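Transcription regulator (Haloarcula marismortui ATCC 43049, PDB 3CRJ) probably binds cis-regulatory DNA as a TetR-family transcription factor, acting as a repressor through a helix-turn-helix motif. Local coordinates at the interface of chains A and B. Sequence-based numbering; all coordinates share one arbitrary frame. Chains: chain A/B, Transcription regulator.

Contact 1: the interface of chains A and B. Residues chain A 165-166, 169, 186, 189, 193; chain B 165-166, 189, 193.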
ATOM      1  N   THR A 165      -7.618  -4.598   4.277  1.00 58.35           N
ATOM      2  CA  THR A 165      -6.347  -4.986   3.715  1.00 56.95           C
ATOM      3  C   THR A 165      -6.444  -5.065   2.201  1.00 56.52           C
ATOM      4  O   THR A 165      -5.630  -4.469   1.486  1.00 56.67           O
ATOM      5  CB  THR A 165      -5.833  -6.297   4.311  1.00 56.86           C
ATOM      6  OG1 THR A 165      -5.738  -6.159   5.736  1.00 55.39           O
ATOM      7  CG2 THR A 165      -4.461  -6.618   3.730  1.00 54.88           C
ATOM      8  N   ILE A 166      -7.462  -5.770   1.723  1.00 56.20           N
ATOM      9  CA  ILE A 166      -7.773  -5.830   0.291  1.00 55.09           C
ATOM     10  C   ILE A 166      -7.802  -4.403  -0.248  1.00 55.56           C
ATOM     11  O   ILE A 166      -7.058  -4.098  -1.168  1.00 55.75           O
ATOM     12  CB  ILE A 166      -9.084  -6.645   0.010  1.00 54.85           C
ATOM     13  CG1 ILE A 166      -8.866  -8.104   0.395  1.00 51.79           C
ATOM     14  CG2 ILE A 166      -9.547  -6.522  -1.442  1.00 52.12           C
ATOM     15  CD1 ILE A 166     -10.135  -8.844   0.714  1.00 52.11           C
ATOM     16  N   GLY A 169      -4.429  -2.963  -0.345  1.00 57.99           N
ATOM     17  CA  GLY A 169      -3.633  -3.695  -1.312  1.00 57.50           C
ATOM     18  C   GLY A 169      -3.801  -3.112  -2.699  1.00 57.30           C
ATOM     19  O   GLY A 169      -2.819  -2.789  -3.390  1.00 56.95           O
ATOM     20  N   ALA A 186      -9.298  -6.376  -7.285  1.00 56.10           N
ATOM     21  CA  ALA A 186      -9.527  -6.292  -5.831  1.00 55.76           C
ATOM     22  C   ALA A 186     -11.006  -6.195  -5.459  1.00 55.40           C
ATOM     23  O   ALA A 186     -11.434  -6.752  -4.451  1.00 55.42           O
ATOM     24  CB  ALA A 186      -8.753  -5.150  -5.204  1.00 55.47           C
ATOM     25  N   THR A 189     -11.956  -9.732  -5.496  1.00 55.51           N
ATOM     26  CA  THR A 189     -11.414 -10.323  -4.282  1.00 55.60           C
ATOM     27  C   THR A 189     -12.308  -9.963  -3.086  1.00 56.28           C
ATOM     28  O   THR A 189     -12.785 -10.862  -2.366  1.00 56.77           O
ATOM     29  CB  THR A 189     -10.003  -9.840  -4.049  1.00 55.71           C
ATOM     30  OG1 THR A 189      -9.202 -10.203  -5.174  1.00 55.98           O
ATOM     31  CG2 THR A 189      -9.414 -10.456  -2.789  1.00 55.15           C
ATOM     32  N   TYR A 193     -14.177 -12.713  -0.984  1.00 56.71           N
ATOM     33  CA  TYR A 193     -13.821 -12.821   0.417  1.00 56.78           C
ATOM     34  C   TYR A 193     -15.047 -12.709   1.288  1.00 58.11           C
ATOM     35  O   TYR A 193     -15.246 -13.526   2.204  1.00 58.51           O
ATOM     36  CB  TYR A 193     -12.809 -11.767   0.866  1.00 56.01           C
ATOM     37  CG  TYR A 193     -12.540 -11.917   2.337  1.00 53.58           C
ATOM     38  CD1 TYR A 193     -11.798 -12.999   2.815  1.00 51.90           C
ATOM     39  CD2 TYR A 193     -13.080 -11.028   3.255  1.00 51.74           C
ATOM     40  CE1 TYR A 193     -11.577 -13.170   4.149  1.00 53.28           C
ATOM     41  CE2 TYR A 193     -12.883 -11.194   4.612  1.00 51.78           C
ATOM     42  CZ  TYR A 193     -12.130 -12.271   5.052  1.00 54.61           C
ATOM     43  OH  TYR A 193     -11.935 -12.455   6.401  1.00 55.33           O
TER
ATOM     44  N   THR B 165      -2.812  -8.949  -3.496  1.00 56.49           N
ATOM     45  CA  THR B 165      -3.483  -7.770  -3.010  1.00 55.74           C
ATOM     46  C   THR B 165      -3.442  -7.819  -1.483  1.00 55.75           C
ATOM     47  O   THR B 165      -2.990  -6.880  -0.847  1.00 55.53           O
ATOM     48  CB  THR B 165      -4.890  -7.723  -3.575  1.00 55.60           C
ATOM     49  OG1 THR B 165      -4.767  -7.727  -4.986  1.00 54.79           O
ATOM     50  CG2 THR B 165      -5.622  -6.463  -3.174  1.00 55.41           C
ATOM     51  N   ILE B 166      -3.853  -8.940  -0.904  1.00 55.83           N
ATOM     52  CA  ILE B 166      -3.784  -9.110   0.544  1.00 56.25           C
ATOM     53  C   ILE B 166      -2.343  -8.846   1.086  1.00 57.49           C
ATOM     54  O   ILE B 166      -2.176  -8.092   2.051  1.00 57.54           O
ATOM     55  CB  ILE B 166      -4.336 -10.495   0.967  1.00 55.83           C
ATOM     56  CG1 ILE B 166      -5.826 -10.578   0.659  1.00 54.74           C
ATOM     57  CG2 ILE B 166      -4.081 -10.784   2.428  1.00 54.17           C
ATOM     58  CD1 ILE B 166      -6.324 -12.008   0.487  1.00 51.91           C
ATOM     59  N   THR B 189      -6.263 -13.720   6.928  1.00 53.20           N
ATOM     60  CA  THR B 189      -7.083 -13.373   5.765  1.00 53.09           C
ATOM     61  C   THR B 189      -6.671 -14.239   4.601  1.00 54.05           C
ATOM     62  O   THR B 189      -7.518 -14.823   3.915  1.00 54.94           O
ATOM     63  CB  THR B 189      -6.893 -11.896   5.306  1.00 52.73           C
ATOM     64  OG1 THR B 189      -7.115 -11.002   6.402  1.00 51.16           O
ATOM     65  CG2 THR B 189      -7.853 -11.555   4.177  1.00 51.01           C
ATOM     66  N   TYR B 193      -9.000 -16.741   2.630  1.00 57.64           N
ATOM     67  CA  TYR B 193      -9.292 -16.584   1.204  1.00 58.49           C
ATOM     68  C   TYR B 193      -8.905 -17.819   0.397  1.00 58.66           C
ATOM     69  O   TYR B 193      -9.729 -18.403  -0.287  1.00 58.87           O
ATOM     70  CB  TYR B 193      -8.624 -15.331   0.613  1.00 58.55           C
ATOM     71  CG  TYR B 193      -8.902 -15.200  -0.868  1.00 59.62           C
ATOM     72  CD1 TYR B 193     -10.186 -14.846  -1.338  1.00 60.33           C
ATOM     73  CD2 TYR B 193      -7.916 -15.476  -1.808  1.00 59.63           C
ATOM     74  CE1 TYR B 193     -10.464 -14.751  -2.706  1.00 59.35           C
ATOM     75  CE2 TYR B 193      -8.191 -15.395  -3.182  1.00 60.21           C
ATOM     76  CZ  TYR B 193      -9.459 -15.031  -3.622  1.00 60.16           C
ATOM     77  OH  TYR B 193      -9.705 -14.945  -4.976  1.00 58.81           O
TER
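A:Ile166 and B:Ile166 meet where the helices 156-176 of the two chains cross, with their backbones so close that the CA of A:Ile166 lies 5.2 Å from the CA of B:Ile166. In TetR-family regulators the last two helices of each subunit commonly build a four-helix dimer interface, and helices 156-176 and 181-198 form such a contact here, around a two-fold axis. Small residues permit the close approach. A:Gly169 has no side chain to keep the partner away, and its CA lies 3.9 Å from CG2, the methyl of B:Thr165. That methyl also reaches the CB of A:Ala186, at 4.0 Å, where alanine's small methyl leaves room for it. In B:Thr165 the methyl stands anti to the backbone N, while the hydroxyl OG1 stays beside that N (chi1 -58°); this places the methyl, not the hydroxyl, toward the partner helix. A:Thr165 has the same rotamer, and its CG2 is turned toward the carbonyl O of B:Ile166.

The two isoleucines lie side by side and point the same way, both heading toward the helices 181-198. They touch through their CG1 methylenes, 3.9 Å from CG1 of A:Ile166 to CG1 of B:Ile166. A branched chain suits this place because it fills width next to the backbone without needing a polar mate. Farther along, CD1 of A:Ile166 packs against CB of A:Tyr193 in its own chain, at 4.0 Å.

A:Tyr193 crosses B:Thr189 at about a right angle. Its CG is anti to the backbone N (chi1 178°), and the methyl CG2 of B:Thr189 comes over one face of the ring, near the rim, 4.1 Å from CE1 of A:Tyr193. The two-fold mate is slightly wider, with CG2 of A:Thr189 4.4 Å from CE1 of B:Tyr193. Tyrosine offers a broad apolar face here, and threonine a compact methyl to lay upon it.

Contact 2: the interface of chains A and B. Residues chain A 114, 127, 168; chain B 111, 176-177.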
ATOM      1  N   ARG A 114       1.428   8.762   2.117  1.00 59.92           N
ATOM      2  CA  ARG A 114       1.281   7.625   3.031  1.00 59.74           C
ATOM      3  C   ARG A 114       2.621   7.099   3.477  1.00 59.27           C
ATOM      4  O   ARG A 114       2.800   6.756   4.643  1.00 58.60           O
ATOM      5  CB  ARG A 114       0.500   6.485   2.408  1.00 59.64           C
ATOM      6  CG  ARG A 114      -0.985   6.647   2.486  1.00 61.82           C
ATOM      7  CD  ARG A 114      -1.695   5.395   1.982  1.00 64.21           C
ATOM      8  NE  ARG A 114      -3.087   5.652   1.619  1.00 66.73           N
ATOM      9  CZ  ARG A 114      -3.488   5.959   0.382  1.00 68.52           C
ATOM     10  NH1 ARG A 114      -2.589   6.062  -0.613  1.00 67.91           N
ATOM     11  NH2 ARG A 114      -4.788   6.176   0.142  1.00 67.55           N
ATOM     12  N   PHE A 127      -4.579   9.759   8.160  1.00 59.91           N
ATOM     13  CA  PHE A 127      -4.771   8.505   7.460  1.00 60.08           C
ATOM     14  C   PHE A 127      -5.402   7.465   8.367  1.00 60.89           C
ATOM     15  O   PHE A 127      -6.086   6.561   7.889  1.00 61.58           O
ATOM     16  CB  PHE A 127      -3.428   7.954   6.984  1.00 60.06           C
ATOM     17  CG  PHE A 127      -2.870   8.630   5.754  1.00 59.83           C
ATOM     18  CD1 PHE A 127      -3.571   8.626   4.555  1.00 58.26           C
ATOM     19  CD2 PHE A 127      -1.605   9.220   5.790  1.00 59.40           C
ATOM     20  CE1 PHE A 127      -3.048   9.252   3.429  1.00 59.95           C
ATOM     21  CE2 PHE A 127      -1.065   9.843   4.654  1.00 59.18           C
ATOM     22  CZ  PHE A 127      -1.787   9.859   3.478  1.00 59.79           C
ATOM     23  N   ASP A 168      -6.492  -1.536   0.847  1.00 58.49           N
ATOM     24  CA  ASP A 168      -5.171  -0.936   0.803  1.00 59.20           C
ATOM     25  C   ASP A 168      -4.220  -1.662  -0.134  1.00 58.96           C
ATOM     26  O   ASP A 168      -3.313  -1.035  -0.663  1.00 59.44           O
ATOM     27  CB  ASP A 168      -4.571  -0.733   2.194  1.00 59.16           C
ATOM     28  CG  ASP A 168      -5.223   0.444   2.932  1.00 63.93           C
ATOM     29  OD1 ASP A 168      -5.513   1.493   2.293  1.00 67.40           O
ATOM     30  OD2 ASP A 168      -5.468   0.323   4.154  1.00 69.37           O
TER
ATOM     31  N   LEU B 111       8.435   1.119   1.674  1.00 63.11           N
ATOM     32  CA  LEU B 111       7.253   1.831   1.189  1.00 61.93           C
ATOM     33  C   LEU B 111       7.681   3.102   0.473  1.00 61.83           C
ATOM     34  O   LEU B 111       7.119   3.459  -0.564  1.00 61.55           O
ATOM     35  CB  LEU B 111       6.284   2.175   2.321  1.00 61.34           C
ATOM     36  CG  LEU B 111       4.747   2.135   2.124  1.00 60.31           C
ATOM     37  CD1 LEU B 111       4.022   3.148   3.029  1.00 56.93           C
ATOM     38  CD2 LEU B 111       4.256   2.302   0.705  1.00 57.14           C
HETATM   39  N   MSE B 176       1.787   2.242   7.630  1.00 62.81           N
HETATM   40  CA  MSE B 176       0.967   3.456   7.607  1.00 64.06           C
HETATM   41  C   MSE B 176       0.296   3.625   8.971  1.00 63.46           C
HETATM   42  O   MSE B 176       0.256   4.731   9.523  1.00 63.54           O
HETATM   43  CB  MSE B 176      -0.055   3.395   6.469  1.00 63.69           C
HETATM   44  CG  MSE B 176      -0.601   4.726   5.980  1.00 64.52           C
HETATM   45 SE   MSE B 176      -2.365   4.564   5.043  0.65 68.11          SE
HETATM   46  CE  MSE B 176      -3.350   3.368   6.235  1.00 69.35           C
ATOM     47  N   LEU B 177      -0.181   2.516   9.528  1.00 63.18           N
ATOM     48  CA  LEU B 177      -0.827   2.529  10.838  1.00 63.13           C
ATOM     49  C   LEU B 177       0.131   2.085  11.931  1.00 63.13           C
ATOM     50  O   LEU B 177      -0.270   1.914  13.078  1.00 63.14           O
ATOM     51  CB  LEU B 177      -2.079   1.642  10.844  1.00 63.05           C
ATOM     52  CG  LEU B 177      -2.992   1.770   9.619  1.00 63.31           C
ATOM     53  CD1 LEU B 177      -3.941   0.591   9.553  1.00 61.52           C
ATOM     54  CD2 LEU B 177      -3.727   3.126   9.542  1.00 62.26           C
TER
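B:Met176 sends its CG out anti to the backbone N (chi1 -158°) and then bends at its third torsion (45°), which brings its selenium up against A:Arg114, whose chain runs extended from CG to NE. B:Met176 is a selenomethionine, with selenium in place of the natural sulfur, at the end of helix 156-176. The side chains cross obliquely, and the selenium lies along the aliphatic stem of the arginine, 3.6 Å from CG of A:Arg114. It also meets the guanidinium at its near edge, in the plane of the group, 3.7 Å from NE of A:Arg114. An arginine suits the place because its methylenes give an apolar surface while its far nitrogens, NH1 and NH2, point away from the selenium.

Beside the arginine, A:Phe127 of helix 121-148 lays one ring face against CG of A:Arg114, which sits 3.4 Å above the ring plane and offset toward the rim; stem and phenylalanine thus form two walls of the place where the selenium sits. A:Phe127 also touches the partner directly, with its CB 4.0 Å from the selenium of B:Met176. An alanine in place of A:Arg114 would probably leave the selenium of B:Met176 without the arginine stem it packs against and open a gap beside the ring of A:Phe127.

The methyl CE of B:Met176 turns toward the carboxylate of A:Asp168, 4.3 Å from OD2, while B:Leu111 reaches the arginine's backbone only marginally. Flexible and unbranched, methionine can bend to fit such a mixed surface. By inserting it between chain A helices, this mixed patch extends the dimer interface of this TetR-family regulator beyond the crossing of the C-terminal helices.

Contact 1 and contact 2 belong to one two-fold symmetric interface, and the centres of their C-alpha atoms lie about 16 Å apart. Helix 156-176 is common to both: its middle supplies residues to contact 1, and in chain B its end supplies the methionine of contact 2. In chain A, A:Asp168 and A:Gly169 are sequence neighbours that serve different contacts. Contact 1 adds helix 181-198, whereas contact 2 draws in helices 104-115 and 121-148. Contact 1 straddles the two-fold axis and contact 2 has a twin, so the dimer is held centrally and on both flanks, which would probably help orient the subunits and their DNA-binding domains.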